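Local coordinates for protein mnemiopsin 1 (PDB 5VP3) that probably emits light when calcium binds to its EF-hand loops, as a calcium-regulated photoprotein of a comb jelly, at residues 13-16 and 17-21; 36-39 and 40-44; 134-137 and 138-142. All blocks are in the same frame, centred on the assembly; numbering follows the deposited sequence.

Overall arrangement
All three contacts are local, each at or near the C-terminal end of a helix, and they follow one another along the chain. Interactions 1 and 3 are surface contacts on opposite sides of the chain's centre, about 38 Å apart between centres; interaction 2 is partly buried and lies about 28 Å and 29 Å from them. Backbone bonds and one arginine close helix 9-16 in interaction 1, with no metal involved. Interaction 2 is regular helix, the last turns of helix 30-43, and hands over only Asp44 to a cadmium ion. In interaction 3 helix 123-135 has already ended, and two aspartates and a backbone carbonyl of the loop bind a second cadmium ion.

Interaction 1: 13-16 and 17-21; sequences YLRS and VGNTW
Arg15 reaches past the end of its helix and spends its guanidinium on two carbonyl oxygens of the following loop. NH1 and NH2 both grip Trp21 O end-on, at 2.9 and 3.0 Å, with that oxygen practically in the guanidinium plane. NH1 also donates to Asn19 O at 2.8 Å, this time tilted from the plane. The bend at chi2 (-34°) turns the chain, whose CB faces away, back toward these carbonyls. Among the backbone bonds, Asn19 N to Leu14 O (2.9 Å) and Gly18 N to Arg15 O (3.2 Å) form a Schellman motif, with Gly18 at positive phi as the C-prime residue ending helix 9-16. Leu14 O also takes Val17 N, which arrives from the opposite face of the carbonyl plane. Asn19 OD1 accepts from Trp21 N at 2.9 Å, forming an Asx turn; Asn19 ND2 hydrogen-bonds to Glu110 and Glu114 of helix 101-117. Leu14 and Asn19 lie side by side, pointing the same way, in van der Waals packing that puts Leu14 CD2 3.6 Å from the amide carbon Asn19 CG. An apolar contact joins Tyr13 CE1 to Val17 CG1 at 4.0 Å. Leu14 and Trp21 also both touch Val107 of helix 101-117.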
ATOM      1  N   TYR A  13       2.460 -10.320 -14.671  1.00 34.83           N
ATOM      2  CA  TYR A  13       1.507  -9.501 -15.405  1.00 34.02           C
ATOM      3  C   TYR A  13       2.181  -8.776 -16.564  1.00 34.13           C
ATOM      4  O   TYR A  13       1.643  -8.721 -17.672  1.00 33.64           O
ATOM      5  CB  TYR A  13       0.848  -8.507 -14.456  1.00 35.04           C
ATOM      6  CG  TYR A  13       0.139  -7.442 -15.189  1.00 33.95           C
ATOM      7  CD1 TYR A  13      -1.012  -7.725 -15.904  1.00 39.43           C
ATOM      8  CD2 TYR A  13       0.623  -6.156 -15.203  1.00 35.28           C
ATOM      9  CE1 TYR A  13      -1.669  -6.746 -16.599  1.00 39.77           C
ATOM     10  CE2 TYR A  13      -0.027  -5.159 -15.896  1.00 32.02           C
ATOM     11  CZ  TYR A  13      -1.174  -5.464 -16.592  1.00 30.51           C
ATOM     12  OH  TYR A  13      -1.836  -4.477 -17.277  1.00 37.96           O
ATOM     13  N   LEU A  14       3.346  -8.187 -16.322  1.00 28.49           N
ATOM     14  CA  LEU A  14       4.007  -7.434 -17.369  1.00 35.18           C
ATOM     15  C   LEU A  14       4.312  -8.340 -18.546  1.00 41.55           C
ATOM     16  O   LEU A  14       4.019  -7.998 -19.699  1.00 33.93           O
ATOM     17  CB  LEU A  14       5.281  -6.802 -16.831  1.00 32.31           C
ATOM     18  CG  LEU A  14       5.023  -5.723 -15.772  1.00 36.42           C
ATOM     19  CD1 LEU A  14       6.331  -5.333 -15.166  1.00 35.03           C
ATOM     20  CD2 LEU A  14       4.295  -4.489 -16.393  1.00 34.76           C
ATOM     21  N   ARG A  15       4.865  -9.524 -18.266  1.00 32.09           N
ATOM     22  CA  ARG A  15       5.205 -10.435 -19.364  1.00 44.82           C
ATOM     23  C   ARG A  15       3.951 -10.905 -20.106  1.00 40.38           C
ATOM     24  O   ARG A  15       3.993 -11.117 -21.320  1.00 47.88           O
ATOM     25  CB  ARG A  15       5.996 -11.645 -18.851  1.00 35.64           C
ATOM     26  CG  ARG A  15       7.343 -11.348 -18.155  1.00 40.90           C
ATOM     27  CD  ARG A  15       8.101 -10.122 -18.732  1.00 37.64           C
ATOM     28  NE  ARG A  15       9.373  -9.889 -18.021  1.00 40.46           N
ATOM     29  CZ  ARG A  15       9.920  -8.691 -17.775  1.00 38.52           C
ATOM     30  NH1 ARG A  15       9.331  -7.566 -18.162  1.00 36.01           N
ATOM     31  NH2 ARG A  15      11.081  -8.614 -17.144  1.00 44.86           N
ATOM     32  N   SER A  16       2.823 -11.030 -19.405  1.00 41.40           N
ATOM     33  CA  SER A  16       1.582 -11.433 -20.046  1.00 40.49           C
ATOM     34  C   SER A  16       1.090 -10.417 -21.071  1.00 39.21           C
ATOM     35  O   SER A  16       0.338 -10.799 -21.974  1.00 38.73           O
ATOM     36  CB  SER A  16       0.495 -11.672 -18.994  1.00 37.18           C
ATOM     37  OG  SER A  16       0.028 -10.461 -18.411  1.00 38.17           O
ATOM     38  N   VAL A  17       1.485  -9.147 -20.957  1.00 35.96           N
ATOM     39  CA  VAL A  17       1.079  -8.116 -21.916  1.00 41.67           C
ATOM     40  C   VAL A  17       2.272  -7.625 -22.743  1.00 37.31           C
ATOM     41  O   VAL A  17       2.206  -6.556 -23.364  1.00 37.78           O
ATOM     42  CB  VAL A  17       0.356  -6.944 -21.217  1.00 40.86           C
ATOM     43  CG1 VAL A  17      -0.873  -7.429 -20.495  1.00 41.40           C
ATOM     44  CG2 VAL A  17       1.249  -6.228 -20.204  1.00 30.13           C
ATOM     45  N   GLY A  18       3.379  -8.360 -22.722  1.00 35.79           N
ATOM     46  CA  GLY A  18       4.511  -8.027 -23.558  1.00 45.90           C
ATOM     47  C   GLY A  18       5.333  -6.864 -23.077  1.00 50.97           C
ATOM     48  O   GLY A  18       6.067  -6.282 -23.872  1.00 41.81           O
ATOM     49  N   ASN A  19       5.253  -6.502 -21.797  1.00 40.49           N
ATOM     50  CA  ASN A  19       6.004  -5.362 -21.290  1.00 38.55           C
ATOM     51  C   ASN A  19       7.404  -5.863 -20.954  1.00 32.19           C
ATOM     52  O   ASN A  19       7.547  -6.852 -20.234  1.00 41.03           O
ATOM     53  CB  ASN A  19       5.281  -4.746 -20.090  1.00 42.32           C
ATOM     54  CG  ASN A  19       6.064  -3.645 -19.430  1.00 39.12           C
ATOM     55  OD1 ASN A  19       7.162  -3.864 -18.979  1.00 38.37           O
ATOM     56  ND2 ASN A  19       5.485  -2.451 -19.362  1.00 49.26           N
ATOM     57  N   THR A  20       8.434  -5.227 -21.523  1.00 51.03           N
ATOM     58  CA  THR A  20       9.810  -5.732 -21.433  1.00 50.63           C
ATOM     59  C   THR A  20      10.597  -5.131 -20.268  1.00 46.64           C
ATOM     60  O   THR A  20      11.826  -5.248 -20.235  1.00 38.13           O
ATOM     61  CB  THR A  20      10.575  -5.434 -22.738  1.00 33.07           C
ATOM     62  OG1 THR A  20      10.504  -4.032 -22.992  1.00 44.88           O
ATOM     63  CG2 THR A  20       9.980  -6.176 -23.922  1.00 44.17           C
ATOM     64  N   TRP A  21       9.926  -4.473 -19.332  1.00 41.39           N
ATOM     65  CA  TRP A  21      10.622  -3.671 -18.331  1.00 30.02           C
ATOM     66  C   TRP A  21      11.621  -4.513 -17.555  1.00 37.47           C
ATOM     67  O   TRP A  21      11.348  -5.674 -17.196  1.00 35.54           O
ATOM     68  CB  TRP A  21       9.599  -3.035 -17.380  1.00 36.50           C
ATOM     69  CG  TRP A  21      10.144  -2.261 -16.246  1.00 32.16           C
ATOM     70  CD1 TRP A  21      10.356  -0.898 -16.198  1.00 34.55           C
ATOM     71  CD2 TRP A  21      10.526  -2.771 -14.976  1.00 35.46           C
ATOM     72  NE1 TRP A  21      10.862  -0.548 -14.971  1.00 31.21           N
ATOM     73  CE2 TRP A  21      10.974  -1.679 -14.202  1.00 38.83           C
ATOM     74  CE3 TRP A  21      10.547  -4.052 -14.413  1.00 29.69           C
ATOM     75  CZ2 TRP A  21      11.420  -1.831 -12.891  1.00 30.03           C
ATOM     76  CZ3 TRP A  21      10.996  -4.198 -13.119  1.00 31.49           C
ATOM     77  CH2 TRP A  21      11.419  -3.104 -12.369  1.00 32.60           C
TER

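Interaction 2: 36-39 and 40-44; sequences LYKR and FDTFD. With CD (cadmium ion), chain B.
Lys38 O is held twice by Thr42, by the backbone N at 2.9 Å and by OG1 at 2.7 Å, the two donors coming from opposite faces of the carbonyl plane. The hydroxyl gets there because OG1 sits beside its own backbone N (chi1 -54°), facing back up the helix. This is the last part of helix 30-43, the entering helix of an EF-hand whose loop opens with Asp44. The other i to i+4 bonds run regularly: Phe40 N meets Leu36 O nearly end-on, and Phe43 N reaches Arg39 O at 2.9 Å.

Along another side of the helix, Arg39 and Phe43 lie side by side, pointing the same way. Arg39 CD touches Phe43 CE2 at 4.0 Å, and the guanidinium and ring planes are 30° apart; the guanidinium goes on to a cation-pi contact with Phe189. Phe40 meets Trp101 edge-to-face, and Asp41 forms a salt bridge with Arg98. Asp44 N still bonds to Phe40 O, although Asp44 is the first residue to leave helical angles. With the carboxylates of Asp46, Asp48 and Glu55 and the backbone O of Lys50, Asp44 OD1 binds the cadmium ion, at 2.2 Å, while Asp44 OD2 accepts from Gly49 N.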
ATOM      1  N   LEU A  36      12.035   2.448   1.780  1.00 26.98           N
ATOM      2  CA  LEU A  36      11.587   1.083   1.520  1.00 26.14           C
ATOM      3  C   LEU A  36      12.122   0.129   2.574  1.00 28.30           C
ATOM      4  O   LEU A  36      11.359  -0.637   3.178  1.00 28.57           O
ATOM      5  CB  LEU A  36      11.993   0.640   0.111  1.00 29.06           C
ATOM      6  CG  LEU A  36      11.119   1.232  -0.997  1.00 29.16           C
ATOM      7  CD1 LEU A  36      11.793   1.055  -2.319  1.00 30.34           C
ATOM      8  CD2 LEU A  36       9.694   0.641  -1.053  1.00 25.38           C
ATOM      9  N   TYR A  37      13.426   0.205   2.868  1.00 26.97           N
ATOM     10  CA  TYR A  37      13.986  -0.749   3.831  1.00 33.29           C
ATOM     11  C   TYR A  37      13.404  -0.542   5.231  1.00 36.37           C
ATOM     12  O   TYR A  37      13.177  -1.517   5.986  1.00 28.13           O
ATOM     13  CB  TYR A  37      15.512  -0.641   3.836  1.00 31.05           C
ATOM     14  CG  TYR A  37      16.120  -1.380   2.662  1.00 25.32           C
ATOM     15  CD1 TYR A  37      15.874  -2.729   2.486  1.00 30.79           C
ATOM     16  CD2 TYR A  37      16.925  -0.734   1.728  1.00 29.07           C
ATOM     17  CE1 TYR A  37      16.397  -3.418   1.412  1.00 31.60           C
ATOM     18  CE2 TYR A  37      17.450  -1.420   0.642  1.00 25.89           C
ATOM     19  CZ  TYR A  37      17.181  -2.774   0.491  1.00 26.49           C
ATOM     20  OH  TYR A  37      17.681  -3.519  -0.579  1.00 33.89           O
ATOM     21  N   LYS A  38      13.117   0.707   5.583  1.00 28.80           N
ATOM     22  CA  LYS A  38      12.476   0.979   6.866  1.00 35.97           C
ATOM     23  C   LYS A  38      11.069   0.388   6.910  1.00 31.18           C
ATOM     24  O   LYS A  38      10.632  -0.128   7.944  1.00 29.37           O
ATOM     25  CB  LYS A  38      12.456   2.490   7.108  1.00 29.66           C
ATOM     26  CG  LYS A  38      11.660   2.904   8.304  1.00 42.46           C
ATOM     27  CD  LYS A  38      11.956   4.349   8.697  1.00 54.95           C
ATOM     28  CE  LYS A  38      11.303   4.672  10.054  1.00 65.52           C
ATOM     29  NZ  LYS A  38      11.651   6.027  10.534  1.00 62.84           N
ATOM     30  N   ARG A  39      10.343   0.456   5.798  1.00 27.47           N
ATOM     31  CA  ARG A  39       9.030  -0.180   5.751  1.00 33.38           C
ATOM     32  C   ARG A  39       9.157  -1.683   5.872  1.00 28.59           C
ATOM     33  O   ARG A  39       8.401  -2.320   6.616  1.00 28.10           O
ATOM     34  CB  ARG A  39       8.297   0.167   4.464  1.00 39.34           C
ATOM     35  CG  ARG A  39       7.525   1.427   4.520  1.00 48.42           C
ATOM     36  CD  ARG A  39       6.028   1.168   4.632  1.00 45.79           C
ATOM     37  NE  ARG A  39       5.418   2.479   4.748  1.00 62.25           N
ATOM     38  CZ  ARG A  39       5.289   3.334   3.737  1.00 50.56           C
ATOM     39  NH1 ARG A  39       5.671   3.005   2.511  1.00 65.53           N
ATOM     40  NH2 ARG A  39       4.759   4.520   3.952  1.00 52.04           N
ATOM     41  N   PHE A  40      10.128  -2.275   5.170  1.00 31.92           N
ATOM     42  CA  PHE A  40      10.307  -3.720   5.288  1.00 33.74           C
ATOM     43  C   PHE A  40      10.549  -4.103   6.735  1.00 34.16           C
ATOM     44  O   PHE A  40       9.862  -4.967   7.291  1.00 28.62           O
ATOM     45  CB  PHE A  40      11.463  -4.204   4.428  1.00 34.89           C
ATOM     46  CG  PHE A  40      11.587  -5.703   4.388  1.00 33.42           C
ATOM     47  CD1 PHE A  40      12.204  -6.384   5.420  1.00 34.42           C
ATOM     48  CD2 PHE A  40      11.092  -6.422   3.326  1.00 33.77           C
ATOM     49  CE1 PHE A  40      12.314  -7.747   5.405  1.00 32.00           C
ATOM     50  CE2 PHE A  40      11.191  -7.798   3.305  1.00 38.09           C
ATOM     51  CZ  PHE A  40      11.810  -8.463   4.364  1.00 33.98           C
ATOM     52  N   ASP A  41      11.493  -3.432   7.373  1.00 30.39           N
ATOM     53  CA  ASP A  41      11.892  -3.830   8.705  1.00 32.02           C
ATOM     54  C   ASP A  41      10.777  -3.572   9.705  1.00 37.48           C
ATOM     55  O   ASP A  41      10.630  -4.308  10.679  1.00 34.64           O
ATOM     56  CB  ASP A  41      13.174  -3.089   9.068  1.00 34.85           C
ATOM     57  CG  ASP A  41      14.368  -3.567   8.254  1.00 32.34           C
ATOM     58  OD1 ASP A  41      14.273  -4.653   7.639  1.00 36.70           O
ATOM     59  OD2 ASP A  41      15.396  -2.855   8.197  1.00 39.49           O
ATOM     60  N   THR A  42       9.967  -2.549   9.482  1.00 31.39           N
ATOM     61  CA  THR A  42       8.821  -2.373  10.363  1.00 39.86           C
ATOM     62  C   THR A  42       7.807  -3.494  10.177  1.00 43.75           C
ATOM     63  O   THR A  42       7.192  -3.939  11.152  1.00 36.92           O
ATOM     64  CB  THR A  42       8.157  -1.037  10.108  1.00 38.34           C
ATOM     65  OG1 THR A  42       9.135   0.009  10.213  1.00 40.65           O
ATOM     66  CG2 THR A  42       7.054  -0.824  11.110  1.00 46.99           C
ATOM     67  N   PHE A  43       7.613  -3.950   8.927  1.00 30.83           N
ATOM     68  CA  PHE A  43       6.637  -4.995   8.637  1.00 30.51           C
ATOM     69  C   PHE A  43       7.143  -6.357   9.089  1.00 34.82           C
ATOM     70  O   PHE A  43       6.350  -7.221   9.460  1.00 36.26           O
ATOM     71  CB  PHE A  43       6.363  -5.058   7.132  1.00 43.66           C
ATOM     72  CG  PHE A  43       5.388  -4.022   6.613  1.00 44.41           C
ATOM     73  CD1 PHE A  43       4.342  -3.562   7.379  1.00 51.25           C
ATOM     74  CD2 PHE A  43       5.516  -3.544   5.319  1.00 43.16           C
ATOM     75  CE1 PHE A  43       3.441  -2.617   6.870  1.00 56.51           C
ATOM     76  CE2 PHE A  43       4.631  -2.605   4.806  1.00 52.76           C
ATOM     77  CZ  PHE A  43       3.582  -2.154   5.578  1.00 44.03           C
ATOM     78  N   ASP A  44       8.460  -6.562   9.055  1.00 30.85           N
ATOM     79  CA  ASP A  44       9.070  -7.864   9.337  1.00 35.22           C
ATOM     80  C   ASP A  44       9.073  -8.051  10.855  1.00 46.33           C
ATOM     81  O   ASP A  44      10.042  -7.762  11.562  1.00 41.70           O
ATOM     82  CB  ASP A  44      10.462  -7.913   8.737  1.00 36.54           C
ATOM     83  CG  ASP A  44      11.173  -9.187   9.052  1.00 38.56           C
ATOM     84  OD1 ASP A  44      10.495 -10.109   9.538  1.00 34.00           O
ATOM     85  OD2 ASP A  44      12.397  -9.245   8.820  1.00 30.96           O
TER
HETATM   86 CD    CD B 301       9.456 -11.946   9.039  1.00 34.09          CD
HETATM   87  O   HOH W   1       8.641 -14.208   8.509  1.00 39.62           O

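Interaction 3: 134-137 and 138-142; sequences VLDD and DGDGT. With CD (cadmium ion), chain C.
Just past helix 123-135 the backbone folds through an inverse gamma turn centred on Asp136 and then curls back, Gly139 N bonding to Asp136 O at 3.3 Å, with Gly139 and Gly141 both at positive phi. Asp136 is the first residue of an EF-hand loop, and its carboxylate divides its work. OD1 binds the cadmium ion at 2.2 Å and also accepts Asp140 N on its syn lone pair; OD2 takes Gly141 N at 2.8 Å, again on the syn side though out of the carboxylate plane. Having CG anti to the backbone N (chi1 174°) swings this carboxylate across the loop. Asp140 OD1 is the second ligand, at 2.3 Å; its side chain crosses that of Asp136 obliquely, the carboxylate planes 36° apart. Asp140 OD1 also receives Thr142 N, giving an Asx turn, and Thr142 supplies its backbone O to the metal at 2.4 Å. Asp136 OD1 lies only 3.0 Å from Asp140 OD1, a crowding the cation presumably pays for. A water and Glu147 complete the coordination; Asp138 OD2, 3.3 Å from the cadmium ion, is not among its ligands. Lys176 pairs with Asp140 OD2, and the loop runs from helix 123-135 to helix 145-154, with Val134 and Leu135 packed on Met63 of helix 53-66.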
ATOM      1  N   VAL A 134     -13.495   1.695   5.972  1.00 26.89           N
ATOM      2  CA  VAL A 134     -13.154   1.290   7.323  1.00 25.07           C
ATOM      3  C   VAL A 134     -12.748   2.507   8.152  1.00 32.84           C
ATOM      4  O   VAL A 134     -13.106   2.625   9.334  1.00 30.57           O
ATOM      5  CB  VAL A 134     -12.063   0.205   7.248  1.00 23.56           C
ATOM      6  CG1 VAL A 134     -11.533  -0.148   8.597  1.00 23.93           C
ATOM      7  CG2 VAL A 134     -12.643  -1.038   6.618  1.00 23.39           C
ATOM      8  N   LEU A 135     -12.010   3.435   7.546  1.00 22.91           N
ATOM      9  CA  LEU A 135     -11.602   4.653   8.247  1.00 27.20           C
ATOM     10  C   LEU A 135     -12.798   5.516   8.601  1.00 25.17           C
ATOM     11  O   LEU A 135     -12.775   6.252   9.586  1.00 23.52           O
ATOM     12  CB  LEU A 135     -10.639   5.485   7.379  1.00 25.21           C
ATOM     13  CG  LEU A 135      -9.128   5.256   7.462  1.00 34.08           C
ATOM     14  CD1 LEU A 135      -8.841   3.882   7.235  1.00 39.91           C
ATOM     15  CD2 LEU A 135      -8.475   6.061   6.376  1.00 40.86           C
ATOM     16  N   ASP A 136     -13.806   5.509   7.757  1.00 23.93           N
ATOM     17  CA  ASP A 136     -14.936   6.382   7.937  1.00 32.90           C
ATOM     18  C   ASP A 136     -15.793   5.855   9.061  1.00 33.59           C
ATOM     19  O   ASP A 136     -16.889   5.413   8.802  1.00 27.67           O
ATOM     20  CB  ASP A 136     -15.754   6.453   6.659  1.00 29.52           C
ATOM     21  CG  ASP A 136     -17.029   7.249   6.834  1.00 33.09           C
ATOM     22  OD1 ASP A 136     -17.112   8.039   7.799  1.00 32.34           O
ATOM     23  OD2 ASP A 136     -17.958   7.068   6.007  1.00 33.83           O
ATOM     24  N   ASP A 137     -15.333   5.918  10.299  1.00 33.06           N
ATOM     25  CA  ASP A 137     -16.099   5.373  11.416  1.00 31.61           C
ATOM     26  C   ASP A 137     -17.337   6.204  11.723  1.00 39.56           C
ATOM     27  O   ASP A 137     -18.253   5.677  12.364  1.00 42.32           O
ATOM     28  CB  ASP A 137     -15.188   5.316  12.637  1.00 26.68           C
ATOM     29  CG  ASP A 137     -15.498   4.152  13.591  1.00 32.54           C
ATOM     30  OD1 ASP A 137     -16.201   3.174  13.221  1.00 32.36           O
ATOM     31  OD2 ASP A 137     -14.976   4.251  14.728  1.00 32.96           O
ATOM     32  N   ASP A 138     -17.357   7.478  11.265  1.00 45.28           N
ATOM     33  CA  ASP A 138     -18.510   8.399  11.338  1.00 45.57           C
ATOM     34  C   ASP A 138     -19.739   7.843  10.663  1.00 42.32           C
ATOM     35  O   ASP A 138     -20.860   8.225  11.003  1.00 35.15           O
ATOM     36  CB  ASP A 138     -18.211   9.735  10.593  1.00 33.08           C
ATOM     37  CG  ASP A 138     -17.491  10.733  11.436  1.00 33.16           C
ATOM     38  OD1 ASP A 138     -17.246  10.475  12.635  1.00 59.86           O
ATOM     39  OD2 ASP A 138     -17.165  11.787  10.897  1.00 46.65           O
ATOM     40  N   GLY A 139     -19.550   7.139   9.559  1.00 35.97           N
ATOM     41  CA  GLY A 139     -20.674   6.942   8.668  1.00 35.38           C
ATOM     42  C   GLY A 139     -20.994   8.078   7.731  1.00 44.86           C
ATOM     43  O   GLY A 139     -22.011   7.995   7.032  1.00 42.42           O
ATOM     44  N   ASP A 140     -20.179   9.133   7.672  1.00 37.61           N
ATOM     45  CA  ASP A 140     -20.599  10.304   6.916  1.00 34.61           C
ATOM     46  C   ASP A 140     -20.179  10.247   5.475  1.00 40.99           C
ATOM     47  O   ASP A 140     -20.440  11.205   4.735  1.00 39.28           O
ATOM     48  CB  ASP A 140     -20.095  11.593   7.566  1.00 30.95           C
ATOM     49  CG  ASP A 140     -18.587  11.737   7.543  1.00 35.24           C
ATOM     50  OD1 ASP A 140     -17.845  10.818   7.084  1.00 38.44           O
ATOM     51  OD2 ASP A 140     -18.153  12.802   8.014  1.00 33.63           O
ATOM     52  N   GLY A 141     -19.583   9.132   5.036  1.00 36.84           N
ATOM     53  CA  GLY A 141     -19.231   9.020   3.649  1.00 29.25           C
ATOM     54  C   GLY A 141     -17.909   9.638   3.297  1.00 31.88           C
ATOM     55  O   GLY A 141     -17.545   9.624   2.119  1.00 32.15           O
ATOM     56  N   THR A 142     -17.160  10.131   4.284  1.00 25.67           N
ATOM     57  CA  THR A 142     -15.880  10.811   4.063  1.00 30.71           C
ATOM     58  C   THR A 142     -14.900  10.460   5.171  1.00 29.22           C
ATOM     59  O   THR A 142     -15.244   9.838   6.178  1.00 27.33           O
ATOM     60  CB  THR A 142     -16.023  12.338   4.046  1.00 34.88           C
ATOM     61  OG1 THR A 142     -16.326  12.790   5.375  1.00 38.39           O
ATOM     62  CG2 THR A 142     -17.146  12.770   3.096  1.00 35.64           C
TER
HETATM   63 CD    CD C 302     -16.168  10.003   8.359  1.00 28.54          CD
HETATM   64  O   HOH W   2     -16.036  12.572   9.184  1.00 25.09           O